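Local coordinates for protein octopine dehydrogenase (PDB 3C7A) that catalyses the NADH-dependent reductive condensation of L-arginine with pyruvate to D-octopine, and the reverse oxidation, at residues T43-V55 and G60-I72. Residues are numbered along the deposited sequence; the frame is centred on the assembly and turned at random.
Sequences TKALGADELTVIV and GTQTEVKSRPKVI
Arg68 reaches the backbone carbonyls of Gly47 and Asp49, tying the end of strand 62-67 to the type II' beta turn Leu46-Asp49 that follows helix 38-46. A bend at its third torsion (chi3 65°) brings the group edge-on to the turn, where NH1 donates to Asp49 O at 2.9 Å, the oxygen lying in the guanidinium plane, and more weakly to Gly47 O at 3.3 Å. Two acceptors in or near that plane thus share NH1, which should limit the turning of the group. Glu50 crosses the arginine stem nearly at right angles, its CG 4.1 Å from Arg68 CD, and its OE1 passes 3.8 Å from Lys66 CD without forming an ion pair. From here strands 51-55 and 62-67 run as an antiparallel beta hairpin that follows helix 38-46 and precedes strand 71-73 in the Rossmann-type NAD-binding domain. Six backbone hydrogen bonds join the strands, Val53 N to Val65 O at 2.9 Å among them. On one face Lys66, extended beyond CG, lies alongside Thr52 and points the same way, with CE 3.9 Å from Thr52 OG1; Thr52 CG2 meanwhile comes within 4.2 Å of Glu64 OE2. With an alanine at Thr52, both OG1 and CG2 go, which is likely to take away one flank of the Lys66 chain and the methyl beside Glu64, leaving both chains freer to move. The opposite face pairs Val53 with Val65, CB to CB 4.4 Å, and Val53 also packs on Val157 of strand 156-171.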
loop_
_atom_site.group_PDB
_atom_site.type_symbol
_atom_site.label_atom_id
_atom_site.label_comp_id
_atom_site.label_asym_id
_atom_site.label_seq_id
_atom_site.Cartn_x
_atom_site.Cartn_y
_atom_site.Cartn_z
ATOM N N THR A 43 -18.853 -11.494 -16.327
ATOM C CA THR A 43 -19.235 -12.792 -16.906
ATOM C C THR A 43 -19.894 -12.662 -18.290
ATOM O O THR A 43 -19.641 -13.477 -19.184
ATOM C CB THR A 43 -20.163 -13.592 -15.948
ATOM O OG1 THR A 43 -19.582 -13.645 -14.638
ATOM C CG2 THR A 43 -20.379 -15.019 -16.448
ATOM N N LYS A 44 -20.726 -11.634 -18.456
ATOM C CA LYS A 44 -21.462 -11.410 -19.704
ATOM C C LYS A 44 -20.556 -10.923 -20.842
ATOM O O LYS A 44 -20.743 -11.307 -22.000
ATOM C CB LYS A 44 -22.608 -10.417 -19.468
ATOM C CG LYS A 44 -23.878 -10.701 -20.267
ATOM C CD LYS A 44 -23.854 -10.049 -21.642
ATOM C CE LYS A 44 -25.123 -10.355 -22.420
ATOM N NZ LYS A 44 -25.077 -9.771 -23.787
ATOM N N ALA A 45 -19.576 -10.087 -20.504
ATOM C CA ALA A 45 -18.648 -9.523 -21.489
ATOM C C ALA A 45 -17.632 -10.539 -22.023
ATOM O O ALA A 45 -17.250 -10.478 -23.195
ATOM C CB ALA A 45 -17.934 -8.305 -20.911
ATOM N N LEU A 46 -17.199 -11.465 -21.166
ATOM C CA LEU A 46 -16.217 -12.485 -21.551
ATOM C C LEU A 46 -16.829 -13.612 -22.394
ATOM O O LEU A 46 -16.244 -14.030 -23.396
ATOM C CB LEU A 46 -15.501 -13.054 -20.314
ATOM C CG LEU A 46 -14.411 -14.121 -20.509
ATOM C CD1 LEU A 46 -13.189 -13.566 -21.234
ATOM C CD2 LEU A 46 -14.003 -14.734 -19.173
ATOM N N GLY A 47 -17.996 -14.102 -21.976
ATOM C CA GLY A 47 -18.692 -15.180 -22.680
ATOM C C GLY A 47 -17.946 -16.502 -22.642
ATOM O O GLY A 47 -17.566 -16.978 -21.568
ATOM N N ALA A 48 -17.729 -17.085 -23.819
ATOM C CA ALA A 48 -17.030 -18.365 -23.948
ATOM C C ALA A 48 -15.543 -18.217 -24.299
ATOM O O ALA A 48 -14.841 -19.218 -24.475
ATOM C CB ALA A 48 -17.738 -19.253 -24.975
ATOM N N ASP A 49 -15.071 -16.973 -24.392
ATOM C CA ASP A 49 -13.691 -16.677 -24.799
ATOM C C ASP A 49 -12.682 -16.744 -23.640
ATOM O O ASP A 49 -13.065 -16.929 -22.482
ATOM C CB ASP A 49 -13.619 -15.307 -25.490
ATOM C CG ASP A 49 -14.464 -15.235 -26.761
ATOM O OD1 ASP A 49 -14.676 -16.280 -27.417
ATOM O OD2 ASP A 49 -14.910 -14.120 -27.111
ATOM N N GLU A 50 -11.397 -16.597 -23.973
ATOM C CA GLU A 50 -10.302 -16.610 -22.993
ATOM C C GLU A 50 -9.813 -15.195 -22.657
ATOM O O GLU A 50 -9.868 -14.297 -23.502
ATOM C CB GLU A 50 -9.124 -17.443 -23.515
ATOM C CG GLU A 50 -9.398 -18.940 -23.665
ATOM C CD GLU A 50 -8.174 -19.723 -24.129
ATOM O OE1 GLU A 50 -7.645 -19.429 -25.223
ATOM O OE2 GLU A 50 -7.745 -20.642 -23.399
ATOM N N LEU A 51 -9.333 -15.010 -21.427
ATOM C CA LEU A 51 -8.755 -13.735 -20.981
ATOM C C LEU A 51 -7.303 -13.599 -21.458
ATOM O O LEU A 51 -6.525 -14.550 -21.356
ATOM C CB LEU A 51 -8.835 -13.624 -19.451
ATOM C CG LEU A 51 -8.418 -12.326 -18.745
ATOM C CD1 LEU A 51 -9.445 -11.216 -18.945
ATOM C CD2 LEU A 51 -8.197 -12.578 -17.259
ATOM N N THR A 52 -6.945 -12.416 -21.963
ATOM C CA THR A 52 -5.630 -12.189 -22.582
ATOM C C THR A 52 -4.779 -11.136 -21.853
ATOM O O THR A 52 -5.243 -10.024 -21.584
ATOM C CB THR A 52 -5.769 -11.792 -24.082
ATOM O OG1 THR A 52 -6.677 -12.686 -24.740
ATOM C CG2 THR A 52 -4.420 -11.840 -24.795
ATOM N N VAL A 53 -3.533 -11.504 -21.544
ATOM C CA VAL A 53 -2.548 -10.588 -20.954
ATOM C C VAL A 53 -1.383 -10.368 -21.932
ATOM O O VAL A 53 -0.732 -11.326 -22.357
ATOM C CB VAL A 53 -2.003 -11.117 -19.592
ATOM C CG1 VAL A 53 -1.004 -10.135 -18.981
ATOM C CG2 VAL A 53 -3.140 -11.390 -18.608
ATOM N N ILE A 54 -1.130 -9.106 -22.280
ATOM C CA ILE A 54 -0.046 -8.740 -23.204
ATOM C C ILE A 54 1.149 -8.163 -22.437
ATOM O O ILE A 54 1.015 -7.162 -21.728
ATOM C CB ILE A 54 -0.522 -7.730 -24.285
ATOM C CG1 ILE A 54 -1.780 -8.247 -24.990
ATOM C CG2 ILE A 54 0.591 -7.456 -25.304
ATOM C CD1 ILE A 54 -2.591 -7.170 -25.686
ATOM N N VAL A 55 2.310 -8.799 -22.594
ATOM C CA VAL A 55 3.515 -8.437 -21.837
ATOM C C VAL A 55 4.607 -7.828 -22.729
ATOM O O VAL A 55 5.086 -8.471 -23.665
ATOM C CB VAL A 55 4.087 -9.658 -21.054
ATOM C CG1 VAL A 55 5.341 -9.274 -20.276
ATOM C CG2 VAL A 55 3.039 -10.238 -20.107
ATOM N N GLY A 60 11.875 -5.445 -26.963
ATOM C CA GLY A 60 10.979 -4.632 -27.781
ATOM C C GLY A 60 9.848 -5.472 -28.348
ATOM O O GLY A 60 8.952 -4.953 -29.016
ATOM N N THR A 61 9.903 -6.777 -28.076
ATOM C CA THR A 61 8.886 -7.735 -28.518
ATOM C C THR A 61 7.734 -7.844 -27.511
ATOM O O THR A 61 7.780 -7.234 -26.439
ATOM C CB THR A 61 9.497 -9.138 -28.761
ATOM O OG1 THR A 61 10.266 -9.534 -27.619
ATOM C CG2 THR A 61 10.393 -9.134 -29.996
ATOM N N GLN A 62 6.708 -8.619 -27.867
ATOM C CA GLN A 62 5.530 -8.815 -27.015
ATOM C C GLN A 62 5.134 -10.290 -26.901
ATOM O O GLN A 62 5.245 -11.048 -27.868
ATOM C CB GLN A 62 4.341 -7.993 -27.531
ATOM C CG GLN A 62 4.494 -6.481 -27.368
ATOM C CD GLN A 62 3.249 -5.701 -27.771
ATOM O OE1 GLN A 62 2.417 -6.180 -28.542
ATOM N NE2 GLN A 62 3.124 -4.484 -27.251
ATOM N N THR A 63 4.668 -10.682 -25.714
ATOM C CA THR A 63 4.229 -12.057 -25.443
ATOM C C THR A 63 2.779 -12.075 -24.937
ATOM O O THR A 63 2.388 -11.227 -24.131
ATOM C CB THR A 63 5.152 -12.752 -24.405
ATOM O OG1 THR A 63 6.526 -12.476 -24.710
ATOM C CG2 THR A 63 4.938 -14.262 -24.399
ATOM N N GLU A 64 1.996 -13.042 -25.417
ATOM C CA GLU A 64 0.587 -13.196 -25.026
ATOM C C GLU A 64 0.357 -14.399 -24.106
ATOM O O GLU A 64 0.946 -15.464 -24.308
ATOM C CB GLU A 64 -0.309 -13.326 -26.265
ATOM C CG GLU A 64 -0.543 -12.031 -27.039
ATOM C CD GLU A 64 -1.647 -12.154 -28.086
ATOM O OE1 GLU A 64 -1.831 -13.254 -28.653
ATOM O OE2 GLU A 64 -2.331 -11.142 -28.349
ATOM N N VAL A 65 -0.504 -14.218 -23.105
ATOM C CA VAL A 65 -0.900 -15.289 -22.179
ATOM C C VAL A 65 -2.432 -15.397 -22.131
ATOM O O VAL A 65 -3.120 -14.392 -21.941
ATOM C CB VAL A 65 -0.344 -15.051 -20.739
ATOM C CG1 VAL A 65 -0.675 -16.226 -19.818
ATOM C CG2 VAL A 65 1.164 -14.809 -20.760
ATOM N N LYS A 66 -2.953 -16.614 -22.308
ATOM C CA LYS A 66 -4.404 -16.859 -22.336
ATOM C C LYS A 66 -4.853 -17.945 -21.350
ATOM O O LYS A 66 -4.236 -19.010 -21.272
ATOM C CB LYS A 66 -4.864 -17.225 -23.754
ATOM C CG LYS A 66 -4.751 -16.098 -24.775
ATOM C CD LYS A 66 -5.320 -16.509 -26.126
ATOM C CE LYS A 66 -5.220 -15.377 -27.134
ATOM N NZ LYS A 66 -5.900 -15.706 -28.420
ATOM N N SER A 67 -5.932 -17.668 -20.610
ATOM C CA SER A 67 -6.484 -18.603 -19.613
ATOM C C SER A 67 -7.957 -18.322 -19.265
ATOM O O SER A 67 -8.530 -17.325 -19.712
ATOM C CB SER A 67 -5.633 -18.595 -18.336
ATOM O OG SER A 67 -5.652 -17.322 -17.712
ATOM N N ARG A 68 -8.555 -19.209 -18.464
ATOM C CA ARG A 68 -9.941 -19.064 -17.997
ATOM C C ARG A 68 -10.113 -19.474 -16.524
ATOM O O ARG A 68 -9.829 -20.619 -16.165
ATOM C CB ARG A 68 -10.902 -19.879 -18.876
ATOM C CG ARG A 68 -11.435 -19.139 -20.100
ATOM C CD ARG A 68 -12.272 -20.052 -21.003
ATOM N NE ARG A 68 -13.509 -20.520 -20.368
ATOM C CZ ARG A 68 -14.679 -19.883 -20.416
ATOM N NH1 ARG A 68 -14.798 -18.730 -21.066
ATOM N NH2 ARG A 68 -15.738 -20.399 -19.807
ATOM N N PRO A 69 -10.580 -18.537 -15.669
ATOM C CA PRO A 69 -10.864 -18.823 -14.256
ATOM C C PRO A 69 -12.060 -19.763 -14.060
ATOM O O PRO A 69 -12.904 -19.887 -14.952
ATOM C CB PRO A 69 -11.184 -17.439 -13.668
ATOM C CG PRO A 69 -10.691 -16.447 -14.681
ATOM C CD PRO A 69 -10.848 -17.126 -15.998
ATOM N N LYS A 70 -12.120 -20.406 -12.894
ATOM C CA LYS A 70 -13.186 -21.358 -12.557
ATOM C C LYS A 70 -14.552 -20.683 -12.360
ATOM O O LYS A 70 -15.558 -21.145 -12.908
ATOM C CB LYS A 70 -12.796 -22.180 -11.316
ATOM C CG LYS A 70 -13.833 -23.205 -10.840
ATOM C CD LYS A 70 -13.831 -24.464 -11.694
ATOM C CE LYS A 70 -14.875 -25.459 -11.214
ATOM N NZ LYS A 70 -14.945 -26.656 -12.100
ATOM N N VAL A 71 -14.581 -19.598 -11.582
ATOM C CA VAL A 71 -15.825 -18.869 -11.294
ATOM C C VAL A 71 -15.581 -17.386 -10.958
ATOM O O VAL A 71 -14.552 -17.035 -10.375
ATOM C CB VAL A 71 -16.668 -19.583 -10.179
ATOM C CG1 VAL A 71 -15.971 -19.526 -8.818
ATOM C CG2 VAL A 71 -18.087 -19.015 -10.102
ATOM N N ILE A 72 -16.524 -16.530 -11.360
ATOM C CA ILE A 72 -16.513 -15.098 -11.032
ATOM C C ILE A 72 -17.865 -14.714 -10.412
ATOM O O ILE A 72 -18.896 -14.750 -11.091
ATOM C CB ILE A 72 -16.206 -14.215 -12.280
ATOM C CG1 ILE A 72 -14.859 -14.606 -12.908
ATOM C CG2 ILE A 72 -16.216 -12.728 -11.911
ATOM C CD1 ILE A 72 -14.651 -14.112 -14.338
HETATM O O HOH W 1 -18.673 -16.864 -13.634
#